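Local coordinates for exodeoxyribonuclease III (Methanosarcina mazei, PDB 5J8N), which probably cleaves DNA at abasic sites and trims 3' ends of double-stranded DNA, as a magnesium- or manganese-dependent phosphodiesterase of the exonuclease III family, at residues 95-100 with 133-138; 111-116 with 126-131; 156-161 with 171-176; 182-187 with 223-228. The protein carries 3 engineered substitutions. All coordinates share one frame; numbering follows the deposited sequence.

How the contacts relate
All four contacts lie in the half of the DNase I-like fold built round the sheet with strands 97-101, 106-111 and 218-227. Contacts 1 and 2 share helix 119-141; contacts 3 and 4 share helix 175-186 and are tied by H156 NE2 and D182 OD1, 2.7 Å apart. Contacts 1 and 4 join a helix to a strand by a T-shaped ring pair, contact 1 adding an arginine hydrogen bond; both are mostly buried, with Y135 and L185 partly exposed. Contact 2, wholly buried, joins helix to loop by an oblique aromatic cluster. Contact 3 sets a leucine methyl on a phenylalanine face, joining a loop with a 3-10 turn to the approach of helix 175-186, its centre buried and its rim exposed.

Contact 1 (95-100 with 133-138); sequences GRFLRT and LDYANA
Y135 reaches from helix 119-141 to strand 97-101 and meets F97 with a face of its ring and R99 with its hydroxyl. It buries more surface here than either partner. Its CG stands anti to the backbone N, which carries the ring off the helix towards the strand. F97 approaches end-on: its CZ lies over one face of the tyrosine, 3.5 Å from Y135 CE1, in a T-shaped pair whose ring centroids are 5.1 Å apart and whose planes meet at 78°. R99, two residues further along the same side of the strand, runs extended to the hydroxyl end of the tyrosine, its guanidinium plane turned 82° to the ring. Its NH1 donates to Y135 OH over 3.1 Å in a nearly straight bond (164°), with the oxygen in the guanidinium plane. The phenol is thus held both by its face and by its hydroxyl, which would restrict its rotation. The arginine has a stronger polar partner in D101, whose carboxylate forms a salt bridge with R99 NE and probably offsets much of its charge. In this helix-on-sheet contact of the DNase I-like fold, F97 also touches I110 and R99 touches L108 on strand 106-111, M86 packs against both F97 and Y135, and strand 81-84 borders the tyrosine through E83.

Contact 2 (111-116 with 126-131); sequences YFPNGK and MAFYDA
F112, F128 and Y129 form an aromatic cluster where the loop following strand 106-111 folds back on helix 119-141, in the DNase I-like fold of this family. The ring contacts come first. F112 CD2 is 3.6 Å from F128 CE1 and 3.4 Å from Y129 CE1, so a single ring carbon meets both helix residues. The planes of F112 and F128 meet at 77° and those of F112 and Y129 at 59°; both pairs are oblique, although F112 CD2 comes in at the edge of the tyrosine ring. F112 CG lies beside its backbone N (chi1 -71°), which swings the ring over to the helix. The second kind of contact is CH-pi: P113 CD sits over one face of F128, 4.0 Å from the ring centroid, and is displaced toward the rim. An alanine in place of F128 would probably leave the P113 ring without its aromatic platform and F112 with less to hold its orientation. Polar bonds lie around the cluster: F112 O accepts from N153 ND2, and Y129 OH is hydrogen-bonded to V152 O and T154 OG1. The F112 side chain lies about 5 Å from that of N153, a predicted transition-state stabiliser, and Y111, just before F112, is a predicted active-site residue. Nearer the helix backbone, P113 CG rests 3.8 Å from F128 CB.

Contact 3 (156-161 with 171-176); sequences HKEIDL and SGFLPE
L161 lays a methyl group on the ring of F173: CD2 is 3.6 Å from the ring centroid, 16° off the normal, in a CH-pi contact. L161 CG lies between its backbone N and carbonyl carbon (chi1 73°), which aims CD2 at that face. E158 comes to the edge of the ring, its CG in the ring plane and 3.8 Å from F173 CZ, while K157 O stands 3.6 Å from F173 CE1. With an alanine at F173, L161 CD2 would probably lose the surface it rests on, leaving a gap between the two segments. Both belong to the connection from strand 146-149 to helix 175-186 in the DNase I-like fold; the first makes a short 3-10 turn and the second runs into the helix. In that turn D160 N bonds to K157 O over 2.8 Å, and D160 OD2 takes K157 N on its anti lone pair at 2.8 Å; D160 OD1 forms salt bridges with R194 and R220. On the other side L174 is the N-cap of helix 175-186, and its N is hydrogen-bonded to E177 OE1. Further out, W219 touches both L161 and F173, and R178 NE bonds to H156 O.

Contact 4 (182-187 with 223-228); sequences DKFLAA and YVFVSE
F225 projects from strand 218-227 toward helix 175-186 and receives the edge of F184 on one face. Its CG lies beside the backbone N (chi1 -52°), which presents that face to the F184 edge. At the base of the side chain, F225 CB is 4.0 Å from F184 CZ. One bond further, F225 CG lies 3.6 Å from F184 CE2. Both ortho carbons lie under F184 CE2, F225 CD2 at 3.6 Å from it, and F225 CD1 in addition meets the methyl L185 CD2 at 3.8 Å. Beyond them F225 CE1 is 4.0 Å from that same methyl, and F225 CE2 also packs against F184 CE2. At the tip, F225 CZ is still only 3.8 Å from F184 CE2, because F184 CE2 hangs above the centre of the F225 ring, about equally far from all six ring atoms. The result is a T-shaped pair with centroids 4.7 Å apart and planes at 69°. In this layer of the DNase I-like fold, F184 also meets the rings of W180, Y189 and F132, the last belonging to helix 119-141, while V152 touches F225 from a loop beside the predicted active-site D151. No hydrogen bond crosses between the segments, so the helix is fitted to the strand here through shape and weak C-H to ring attraction, a join that depends on close fit more than on charge.

Contact 1 (95-100 with 133-138)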
loop_
_atom_site.group_PDB
_atom_site.type_symbol
_atom_site.label_atom_id
_atom_site.label_comp_id
_atom_site.label_asym_id
_atom_site.label_seq_id
_atom_site.Cartn_x
_atom_site.Cartn_y
_atom_site.Cartn_z
ATOM N N GLY A 95 -11.647 -6.829 -3.649
ATOM C CA GLY A 95 -10.344 -6.918 -4.328
ATOM C C GLY A 95 -9.304 -5.961 -3.830
ATOM O O GLY A 95 -8.543 -5.361 -4.638
ATOM N N ARG A 96 -9.171 -5.891 -2.506
ATOM C CA ARG A 96 -8.292 -4.948 -1.844
ATOM C C ARG A 96 -7.058 -5.557 -1.233
ATOM O O ARG A 96 -6.260 -4.817 -0.671
ATOM C CB ARG A 96 -9.062 -4.264 -0.690
ATOM C CG ARG A 96 -10.199 -3.410 -1.141
ATOM C CD ARG A 96 -10.892 -2.829 0.097
ATOM N NE ARG A 96 -11.934 -1.996 -0.446
ATOM C CZ ARG A 96 -11.722 -0.800 -0.936
ATOM N NH1 ARG A 96 -10.512 -0.260 -0.860
ATOM N NH2 ARG A 96 -12.749 -0.113 -1.476
ATOM N N PHE A 97 -6.889 -6.884 -1.307
ATOM C CA PHE A 97 -5.909 -7.571 -0.479
ATOM C C PHE A 97 -5.286 -8.685 -1.267
ATOM O O PHE A 97 -5.970 -9.583 -1.762
ATOM C CB PHE A 97 -6.620 -8.108 0.764
ATOM C CG PHE A 97 -5.750 -8.822 1.735
ATOM C CD1 PHE A 97 -5.385 -10.131 1.527
ATOM C CD2 PHE A 97 -5.338 -8.161 2.912
ATOM C CE1 PHE A 97 -4.590 -10.835 2.527
ATOM C CE2 PHE A 97 -4.578 -8.846 3.883
ATOM C CZ PHE A 97 -4.195 -10.144 3.643
ATOM N N LEU A 98 -3.972 -8.639 -1.345
ATOM C CA LEU A 98 -3.226 -9.700 -2.043
ATOM C C LEU A 98 -1.998 -10.107 -1.256
ATOM O O LEU A 98 -1.107 -9.260 -0.993
ATOM C CB LEU A 98 -2.858 -9.187 -3.455
ATOM C CG LEU A 98 -2.034 -10.130 -4.303
ATOM C CD1 LEU A 98 -2.829 -11.316 -4.580
ATOM C CD2 LEU A 98 -1.636 -9.430 -5.629
ATOM N N ARG A 99 -1.945 -11.371 -0.874
ATOM C CA ARG A 99 -0.824 -11.953 -0.134
ATOM C C ARG A 99 0.061 -12.757 -1.048
ATOM O O ARG A 99 -0.397 -13.651 -1.788
ATOM C CB ARG A 99 -1.364 -12.810 1.000
ATOM C CG ARG A 99 -0.291 -13.641 1.680
ATOM C CD ARG A 99 -0.870 -14.411 2.845
ATOM N NE ARG A 99 0.108 -15.373 3.374
ATOM C CZ ARG A 99 -0.166 -16.217 4.328
ATOM N NH1 ARG A 99 -1.331 -16.215 4.913
ATOM N NH2 ARG A 99 0.776 -17.084 4.697
ATOM N N THR A 100 1.360 -12.483 -0.988
ATOM C CA THR A 100 2.367 -13.299 -1.659
ATOM C C THR A 100 3.462 -13.606 -0.644
ATOM O O THR A 100 4.064 -12.672 -0.101
ATOM C CB THR A 100 2.966 -12.560 -2.898
ATOM O OG1 THR A 100 3.386 -11.257 -2.490
ATOM C CG2 THR A 100 1.933 -12.438 -4.010
ATOM N N LEU A 133 -6.154 -6.315 11.120
ATOM C CA LEU A 133 -5.268 -6.414 12.279
ATOM C C LEU A 133 -5.320 -7.832 12.838
ATOM O O LEU A 133 -4.273 -8.414 13.175
ATOM C CB LEU A 133 -5.672 -5.378 13.328
ATOM C CG LEU A 133 -4.770 -5.396 14.571
ATOM C CD1 LEU A 133 -3.305 -5.326 14.168
ATOM C CD2 LEU A 133 -5.203 -4.250 15.468
ATOM N N ASP A 134 -6.495 -8.427 12.871
ATOM C CA ASP A 134 -6.565 -9.786 13.393
ATOM C C ASP A 134 -5.842 -10.768 12.484
ATOM O O ASP A 134 -5.164 -11.702 12.968
ATOM C CB ASP A 134 -8.028 -10.230 13.587
ATOM C CG ASP A 134 -8.709 -9.540 14.767
ATOM O OD1 ASP A 134 -8.038 -8.921 15.609
ATOM O OD2 ASP A 134 -9.934 -9.578 14.840
ATOM N N TYR A 135 -5.962 -10.593 11.185
ATOM C CA TYR A 135 -5.287 -11.417 10.214
ATOM C C TYR A 135 -3.778 -11.314 10.361
ATOM O O TYR A 135 -3.104 -12.362 10.424
ATOM C CB TYR A 135 -5.725 -11.007 8.812
ATOM C CG TYR A 135 -5.162 -11.826 7.714
ATOM C CD1 TYR A 135 -3.867 -11.602 7.252
ATOM C CD2 TYR A 135 -5.914 -12.860 7.143
ATOM C CE1 TYR A 135 -3.344 -12.376 6.203
ATOM C CE2 TYR A 135 -5.395 -13.627 6.103
ATOM C CZ TYR A 135 -4.105 -13.354 5.639
ATOM O OH TYR A 135 -3.615 -14.127 4.604
ATOM N N ALA A 136 -3.250 -10.098 10.391
ATOM C CA ALA A 136 -1.805 -9.922 10.522
ATOM C C ALA A 136 -1.352 -10.470 11.853
ATOM O O ALA A 136 -0.332 -11.182 11.895
ATOM C CB ALA A 136 -1.502 -8.468 10.373
ATOM N N ASN A 137 -2.081 -10.213 12.942
ATOM C CA ASN A 137 -1.637 -10.694 14.242
ATOM C C ASN A 137 -1.589 -12.218 14.281
ATOM O O ASN A 137 -0.720 -12.782 14.908
ATOM C CB ASN A 137 -2.529 -10.130 15.336
ATOM C CG ASN A 137 -2.200 -8.668 15.666
ATOM O OD1 ASN A 137 -1.190 -8.130 15.243
ATOM N ND2 ASN A 137 -3.055 -8.040 16.462
ATOM N N ALA A 138 -2.509 -12.907 13.614
ATOM C CA ALA A 138 -2.462 -14.349 13.621
ATOM C C ALA A 138 -1.202 -14.836 12.927
ATOM O O ALA A 138 -0.572 -15.770 13.439
ATOM C CB ALA A 138 -3.748 -14.934 12.973
#

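Contact 2 (111-116 with 126-131)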
loop_
_atom_site.group_PDB
_atom_site.type_symbol
_atom_site.label_atom_id
_atom_site.label_comp_id
_atom_site.label_asym_id
_atom_site.label_seq_id
_atom_site.Cartn_x
_atom_site.Cartn_y
_atom_site.Cartn_z
ATOM N N TYR A 111 -5.129 -2.215 -0.510
ATOM C CA TYR A 111 -5.792 -0.948 -0.797
ATOM C C TYR A 111 -6.878 -0.782 0.267
ATOM O O TYR A 111 -7.992 -1.294 0.130
ATOM C CB TYR A 111 -6.397 -0.962 -2.232
ATOM C CG TYR A 111 -7.136 0.272 -2.611
ATOM C CD1 TYR A 111 -6.652 1.526 -2.290
ATOM C CD2 TYR A 111 -8.352 0.188 -3.269
ATOM C CE1 TYR A 111 -7.374 2.693 -2.595
ATOM C CE2 TYR A 111 -9.048 1.366 -3.646
ATOM C CZ TYR A 111 -8.540 2.610 -3.280
ATOM O OH TYR A 111 -9.219 3.770 -3.598
ATOM N N PHE A 112 -6.540 -0.100 1.353
ATOM C CA PHE A 112 -7.528 0.016 2.453
ATOM C C PHE A 112 -8.659 0.948 2.012
ATOM O O PHE A 112 -8.443 1.855 1.180
ATOM C CB PHE A 112 -6.871 0.576 3.698
ATOM C CG PHE A 112 -5.923 -0.379 4.388
ATOM C CD1 PHE A 112 -4.581 -0.448 4.093
ATOM C CD2 PHE A 112 -6.423 -1.185 5.401
ATOM C CE1 PHE A 112 -3.729 -1.351 4.777
ATOM C CE2 PHE A 112 -5.610 -2.050 6.107
ATOM C CZ PHE A 112 -4.227 -2.111 5.797
ATOM N N PRO A 113 -9.885 0.725 2.486
ATOM C CA PRO A 113 -11.020 1.535 2.022
ATOM C C PRO A 113 -10.912 3.023 2.346
ATOM O O PRO A 113 -10.357 3.421 3.363
ATOM C CB PRO A 113 -12.214 0.915 2.780
ATOM C CG PRO A 113 -11.700 -0.514 3.148
ATOM C CD PRO A 113 -10.240 -0.320 3.454
ATOM N N ASN A 114 -11.460 3.808 1.431
ATOM C CA ASN A 114 -11.652 5.187 1.731
ATOM C C ASN A 114 -13.015 5.394 2.357
ATOM O O ASN A 114 -14.022 4.847 1.905
ATOM C CB ASN A 114 -11.498 6.023 0.486
ATOM C CG ASN A 114 -11.525 7.473 0.802
ATOM O OD1 ASN A 114 -12.618 8.045 0.927
ATOM N ND2 ASN A 114 -10.335 8.077 0.997
ATOM N N GLY A 115 -13.032 6.139 3.458
ATOM C CA GLY A 115 -14.219 6.326 4.258
ATOM C C GLY A 115 -14.994 7.622 4.027
ATOM O O GLY A 115 -15.932 7.924 4.743
ATOM N N LYS A 116 -14.586 8.398 3.025
ATOM C CA LYS A 116 -15.200 9.716 2.869
ATOM C C LYS A 116 -16.629 9.738 2.345
ATOM O O LYS A 116 -17.351 10.705 2.611
ATOM C CB LYS A 116 -14.351 10.586 1.923
ATOM C CG LYS A 116 -13.081 11.022 2.607
ATOM C CD LYS A 116 -12.226 11.988 1.801
ATOM C CE LYS A 116 -11.699 11.368 0.503
ATOM N NZ LYS A 116 -10.881 12.336 -0.320
ATOM N N MET A 126 -13.427 0.958 8.960
ATOM C CA MET A 126 -13.012 0.568 10.312
ATOM C C MET A 126 -13.141 -0.951 10.513
ATOM O O MET A 126 -12.282 -1.566 11.171
ATOM C CB MET A 126 -13.808 1.337 11.333
ATOM C CG MET A 126 -13.624 2.854 11.297
ATOM S SD MET A 126 -11.911 3.411 11.460
ATOM C CE MET A 126 -11.537 2.866 13.113
ATOM N N ALA A 127 -14.181 -1.559 9.951
ATOM C CA ALA A 127 -14.338 -3.008 10.050
ATOM C C ALA A 127 -13.202 -3.728 9.282
ATOM O O ALA A 127 -12.669 -4.767 9.708
ATOM C CB ALA A 127 -15.691 -3.411 9.509
ATOM N N PHE A 128 -12.827 -3.202 8.127
ATOM C CA PHE A 128 -11.702 -3.743 7.352
ATOM C C PHE A 128 -10.433 -3.650 8.166
ATOM O O PHE A 128 -9.659 -4.607 8.219
ATOM C CB PHE A 128 -11.585 -3.002 5.989
ATOM C CG PHE A 128 -10.606 -3.635 5.056
ATOM C CD1 PHE A 128 -9.273 -3.439 5.227
ATOM C CD2 PHE A 128 -11.056 -4.375 3.946
ATOM C CE1 PHE A 128 -8.326 -4.003 4.371
ATOM C CE2 PHE A 128 -10.125 -4.942 3.079
ATOM C CZ PHE A 128 -8.750 -4.755 3.289
ATOM N N TYR A 129 -10.181 -2.502 8.791
ATOM C CA TYR A 129 -8.990 -2.324 9.634
ATOM C C TYR A 129 -8.995 -3.430 10.724
ATOM O O TYR A 129 -7.936 -4.027 10.980
ATOM C CB TYR A 129 -9.045 -0.955 10.307
ATOM C CG TYR A 129 -8.525 0.217 9.512
ATOM C CD1 TYR A 129 -7.709 0.068 8.364
ATOM C CD2 TYR A 129 -8.786 1.491 9.980
ATOM C CE1 TYR A 129 -7.177 1.214 7.697
ATOM C CE2 TYR A 129 -8.252 2.617 9.334
ATOM C CZ TYR A 129 -7.460 2.463 8.201
ATOM O OH TYR A 129 -6.954 3.588 7.591
ATOM N N ASP A 130 -10.133 -3.672 11.378
ATOM C CA ASP A 130 -10.180 -4.665 12.463
ATOM C C ASP A 130 -9.844 -6.054 11.932
ATOM O O ASP A 130 -9.088 -6.808 12.547
ATOM C CB ASP A 130 -11.571 -4.677 13.081
ATOM C CG ASP A 130 -11.843 -3.461 13.947
ATOM O OD1 ASP A 130 -10.866 -2.839 14.412
ATOM O OD2 ASP A 130 -13.045 -3.164 14.195
ATOM N N ALA A 131 -10.416 -6.412 10.777
ATOM C CA ALA A 131 -10.173 -7.731 10.195
ATOM C C ALA A 131 -8.725 -7.862 9.792
ATOM O O ALA A 131 -8.125 -8.894 10.001
ATOM C CB ALA A 131 -11.089 -7.990 8.998
#

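Contact 3 (156-161 with 171-176)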
loop_
_atom_site.group_PDB
_atom_site.type_symbol
_atom_site.label_atom_id
_atom_site.label_comp_id
_atom_site.label_asym_id
_atom_site.label_seq_id
_atom_site.Cartn_x
_atom_site.Cartn_y
_atom_site.Cartn_z
ATOM N N HIS A 156 -1.381 9.313 9.782
ATOM C CA HIS A 156 -1.358 8.838 11.162
ATOM C C HIS A 156 -1.345 9.988 12.162
ATOM O O HIS A 156 -2.165 10.033 13.108
ATOM C CB HIS A 156 -0.133 7.942 11.343
ATOM C CG HIS A 156 -0.068 7.279 12.671
ATOM N ND1 HIS A 156 1.071 6.631 13.107
ATOM C CD2 HIS A 156 -0.972 7.184 13.672
ATOM C CE1 HIS A 156 0.852 6.156 14.324
ATOM N NE2 HIS A 156 -0.377 6.475 14.690
ATOM N N LYS A 157 -0.411 10.920 11.996
ATOM C CA LYS A 157 -0.136 11.981 12.976
ATOM C C LYS A 157 -0.243 13.340 12.271
ATOM O O LYS A 157 -0.297 13.411 11.030
ATOM C CB LYS A 157 1.265 11.818 13.627
ATOM C CG LYS A 157 1.420 10.493 14.357
ATOM C CD LYS A 157 2.852 10.340 14.892
ATOM C CE LYS A 157 3.091 9.011 15.573
ATOM N NZ LYS A 157 2.657 9.056 17.007
ATOM N N GLU A 158 -0.298 14.417 13.052
ATOM C CA GLU A 158 -0.376 15.762 12.473
ATOM C C GLU A 158 0.776 16.011 11.513
ATOM O O GLU A 158 0.583 16.679 10.494
ATOM C CB GLU A 158 -0.420 16.823 13.577
ATOM C CG GLU A 158 -1.768 16.798 14.344
ATOM C CD GLU A 158 -1.967 17.996 15.245
ATOM O OE1 GLU A 158 -1.251 18.999 15.057
ATOM O OE2 GLU A 158 -2.827 17.906 16.160
ATOM N N ILE A 159 1.955 15.453 11.790
ATOM C CA ILE A 159 3.099 15.662 10.907
ATOM C C ILE A 159 2.878 14.961 9.556
ATOM O O ILE A 159 3.619 15.251 8.593
ATOM C CB ILE A 159 4.401 15.168 11.583
ATOM C CG1 ILE A 159 5.659 15.713 10.942
ATOM C CG2 ILE A 159 4.461 13.662 11.737
ATOM C CD1 ILE A 159 6.888 15.291 11.695
ATOM N N ASP A 160 1.883 14.055 9.466
ATOM C CA ASP A 160 1.661 13.313 8.227
ATOM C C ASP A 160 0.745 14.015 7.230
ATOM O O ASP A 160 0.419 13.444 6.195
ATOM C CB ASP A 160 1.136 11.929 8.556
ATOM C CG ASP A 160 2.162 11.113 9.296
ATOM O OD1 ASP A 160 3.292 11.015 8.745
ATOM O OD2 ASP A 160 1.905 10.586 10.403
ATOM N N LEU A 161 0.357 15.258 7.468
ATOM C CA LEU A 161 -0.304 16.033 6.418
ATOM C C LEU A 161 -0.024 17.506 6.593
ATOM O O LEU A 161 0.343 17.973 7.671
ATOM C CB LEU A 161 -1.840 15.763 6.349
ATOM C CG LEU A 161 -2.749 16.339 7.439
ATOM C CD1 LEU A 161 -4.251 16.135 7.043
ATOM C CD2 LEU A 161 -2.478 15.620 8.787
ATOM N N SER A 171 -12.722 12.002 6.926
ATOM C CA SER A 171 -12.138 10.650 6.886
ATOM C C SER A 171 -10.798 10.681 6.157
ATOM O O SER A 171 -10.681 11.224 5.045
ATOM C CB SER A 171 -13.113 9.661 6.213
ATOM O OG SER A 171 -12.463 8.361 6.117
ATOM N N GLY A 172 -9.778 10.113 6.806
ATOM C CA GLY A 172 -8.398 10.332 6.412
ATOM C C GLY A 172 -7.641 10.901 7.607
ATOM O O GLY A 172 -6.440 10.684 7.746
ATOM N N PHE A 173 -8.340 11.669 8.429
ATOM C CA PHE A 173 -7.680 12.246 9.586
ATOM C C PHE A 173 -8.613 12.318 10.788
ATOM O O PHE A 173 -8.484 13.222 11.611
ATOM C CB PHE A 173 -7.106 13.649 9.264
ATOM C CG PHE A 173 -5.990 14.058 10.199
ATOM C CD1 PHE A 173 -4.867 13.231 10.348
ATOM C CD2 PHE A 173 -6.069 15.225 10.959
ATOM C CE1 PHE A 173 -3.858 13.538 11.275
ATOM C CE2 PHE A 173 -5.028 15.567 11.896
ATOM C CZ PHE A 173 -3.932 14.703 12.017
ATOM N N LEU A 174 -9.561 11.377 10.868
ATOM C CA LEU A 174 -10.441 11.312 12.037
ATOM C C LEU A 174 -9.740 10.730 13.239
ATOM O O LEU A 174 -8.932 9.807 13.094
ATOM C CB LEU A 174 -11.697 10.491 11.740
ATOM C CG LEU A 174 -12.598 11.051 10.619
ATOM C CD1 LEU A 174 -13.634 9.993 10.273
ATOM C CD2 LEU A 174 -13.348 12.295 11.076
ATOM N N PRO A 175 -10.053 11.238 14.441
ATOM C CA PRO A 175 -9.412 10.632 15.616
ATOM C C PRO A 175 -9.506 9.099 15.658
ATOM O O PRO A 175 -8.490 8.443 15.991
ATOM C CB PRO A 175 -10.164 11.293 16.800
ATOM C CG PRO A 175 -10.475 12.712 16.266
ATOM C CD PRO A 175 -10.875 12.422 14.799
ATOM N N GLU A 176 -10.641 8.497 15.325
ATOM C CA GLU A 176 -10.788 7.063 15.441
ATOM C C GLU A 176 -9.918 6.299 14.439
ATOM O O GLU A 176 -9.458 5.184 14.705
ATOM C CB GLU A 176 -12.263 6.685 15.289
ATOM C CG GLU A 176 -12.898 7.258 14.007
ATOM C CD GLU A 176 -13.642 8.599 14.193
ATOM O OE1 GLU A 176 -14.722 8.749 13.549
ATOM O OE2 GLU A 176 -13.211 9.504 14.971
#

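Contact 4 (182-187 with 223-228)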
loop_
_atom_site.group_PDB
_atom_site.type_symbol
_atom_site.label_atom_id
_atom_site.label_comp_id
_atom_site.label_asym_id
_atom_site.label_seq_id
_atom_site.Cartn_x
_atom_site.Cartn_y
_atom_site.Cartn_z
ATOM N N ASP A 182 -2.607 3.745 15.861
ATOM C CA ASP A 182 -1.875 3.602 17.112
ATOM C C ASP A 182 -1.965 2.143 17.586
ATOM O O ASP A 182 -0.955 1.540 18.007
ATOM C CB ASP A 182 -2.439 4.501 18.206
ATOM C CG ASP A 182 -2.195 5.996 17.975
ATOM O OD1 ASP A 182 -1.196 6.379 17.288
ATOM O OD2 ASP A 182 -3.006 6.787 18.536
ATOM N N LYS A 183 -3.182 1.591 17.569
ATOM C CA LYS A 183 -3.448 0.232 18.077
ATOM C C LYS A 183 -2.678 -0.785 17.216
ATOM O O LYS A 183 -2.064 -1.711 17.760
ATOM C CB LYS A 183 -4.936 -0.039 18.048
ATOM C CG LYS A 183 -5.325 -1.451 18.482
ATOM C CD LYS A 183 -6.824 -1.608 18.165
ATOM C CE LYS A 183 -7.307 -3.018 18.493
ATOM N NZ LYS A 183 -8.784 -3.148 18.230
ATOM N N PHE A 184 -2.697 -0.604 15.898
ATOM C CA PHE A 184 -1.963 -1.474 14.981
ATOM C C PHE A 184 -0.455 -1.465 15.333
ATOM O O PHE A 184 0.144 -2.506 15.574
ATOM C CB PHE A 184 -2.247 -0.959 13.564
ATOM C CG PHE A 184 -1.384 -1.533 12.457
ATOM C CD1 PHE A 184 -0.917 -2.847 12.469
ATOM C CD2 PHE A 184 -1.108 -0.731 11.353
ATOM C CE1 PHE A 184 -0.150 -3.340 11.387
ATOM C CE2 PHE A 184 -0.349 -1.225 10.294
ATOM C CZ PHE A 184 0.118 -2.517 10.328
ATOM N N LEU A 185 0.148 -0.276 15.385
ATOM C CA LEU A 185 1.600 -0.266 15.644
ATOM C C LEU A 185 1.929 -0.839 17.009
ATOM O O LEU A 185 2.912 -1.544 17.152
ATOM C CB LEU A 185 2.165 1.148 15.497
ATOM C CG LEU A 185 1.995 1.775 14.100
ATOM C CD1 LEU A 185 2.725 3.101 14.036
ATOM C CD2 LEU A 185 2.494 0.858 12.989
ATOM N N ALA A 186 1.100 -0.550 18.016
ATOM C CA ALA A 186 1.310 -1.084 19.351
ATOM C C ALA A 186 1.235 -2.612 19.429
ATOM O O ALA A 186 1.825 -3.207 20.353
ATOM C CB ALA A 186 0.327 -0.456 20.325
ATOM N N ALA A 187 0.618 -3.252 18.434
ATOM C CA ALA A 187 0.606 -4.713 18.367
ATOM C C ALA A 187 1.938 -5.292 17.931
ATOM O O ALA A 187 2.104 -6.496 17.935
ATOM C CB ALA A 187 -0.491 -5.189 17.416
ATOM N N TYR A 223 2.174 3.613 3.024
ATOM C CA TYR A 223 3.119 3.169 4.045
ATOM C C TYR A 223 3.676 1.797 3.693
ATOM O O TYR A 223 3.045 1.041 2.934
ATOM C CB TYR A 223 2.413 3.031 5.398
ATOM C CG TYR A 223 1.727 4.251 5.962
ATOM C CD1 TYR A 223 0.498 4.686 5.457
ATOM C CD2 TYR A 223 2.259 4.905 7.080
ATOM C CE1 TYR A 223 -0.160 5.785 5.995
ATOM C CE2 TYR A 223 1.612 6.035 7.636
ATOM C CZ TYR A 223 0.383 6.420 7.091
ATOM O OH TYR A 223 -0.268 7.481 7.690
ATOM N N VAL A 224 4.815 1.485 4.277
ATOM C CA VAL A 224 5.198 0.073 4.362
ATOM C C VAL A 224 5.449 -0.194 5.821
ATOM O O VAL A 224 6.295 0.439 6.473
ATOM C CB VAL A 224 6.422 -0.325 3.500
ATOM C CG1 VAL A 224 6.600 -1.835 3.539
ATOM C CG2 VAL A 224 6.273 0.166 2.045
ATOM N N PHE A 225 4.712 -1.136 6.396
ATOM C CA PHE A 225 4.877 -1.574 7.772
ATOM C C PHE A 225 5.622 -2.876 7.823
ATOM O O PHE A 225 5.519 -3.693 6.887
ATOM C CB PHE A 225 3.528 -1.765 8.455
ATOM C CG PHE A 225 2.621 -0.574 8.346
ATOM C CD1 PHE A 225 2.792 0.523 9.201
ATOM C CD2 PHE A 225 1.643 -0.553 7.404
ATOM C CE1 PHE A 225 1.927 1.640 9.100
ATOM C CE2 PHE A 225 0.768 0.551 7.290
ATOM C CZ PHE A 225 0.945 1.660 8.138
ATOM N N VAL A 226 6.386 -3.065 8.870
ATOM C CA VAL A 226 7.014 -4.400 9.102
ATOM C C VAL A 226 6.725 -4.838 10.507
ATOM O O VAL A 226 6.640 -4.034 11.441
ATOM C CB VAL A 226 8.531 -4.409 8.829
ATOM C CG1 VAL A 226 8.805 -4.050 7.335
ATOM C CG2 VAL A 226 9.311 -3.478 9.796
ATOM N N SER A 227 6.560 -6.140 10.692
ATOM C CA SER A 227 6.559 -6.675 12.050
ATOM C C SER A 227 7.918 -6.419 12.698
ATOM O O SER A 227 8.953 -6.330 12.022
ATOM C CB SER A 227 6.235 -8.164 12.036
ATOM O OG SER A 227 7.039 -8.833 11.058
ATOM N N GLU A 228 7.909 -6.286 14.014
ATOM C CA GLU A 228 9.115 -5.948 14.764
ATOM C C GLU A 228 10.269 -6.892 14.502
ATOM O O GLU A 228 11.427 -6.467 14.549
ATOM C CB GLU A 228 8.769 -5.944 16.286
ATOM C CG GLU A 228 9.963 -5.931 17.233
ATOM C CD GLU A 228 10.708 -4.639 17.180
ATOM O OE1 GLU A 228 11.942 -4.654 17.446
ATOM O OE2 GLU A 228 10.054 -3.605 16.893
#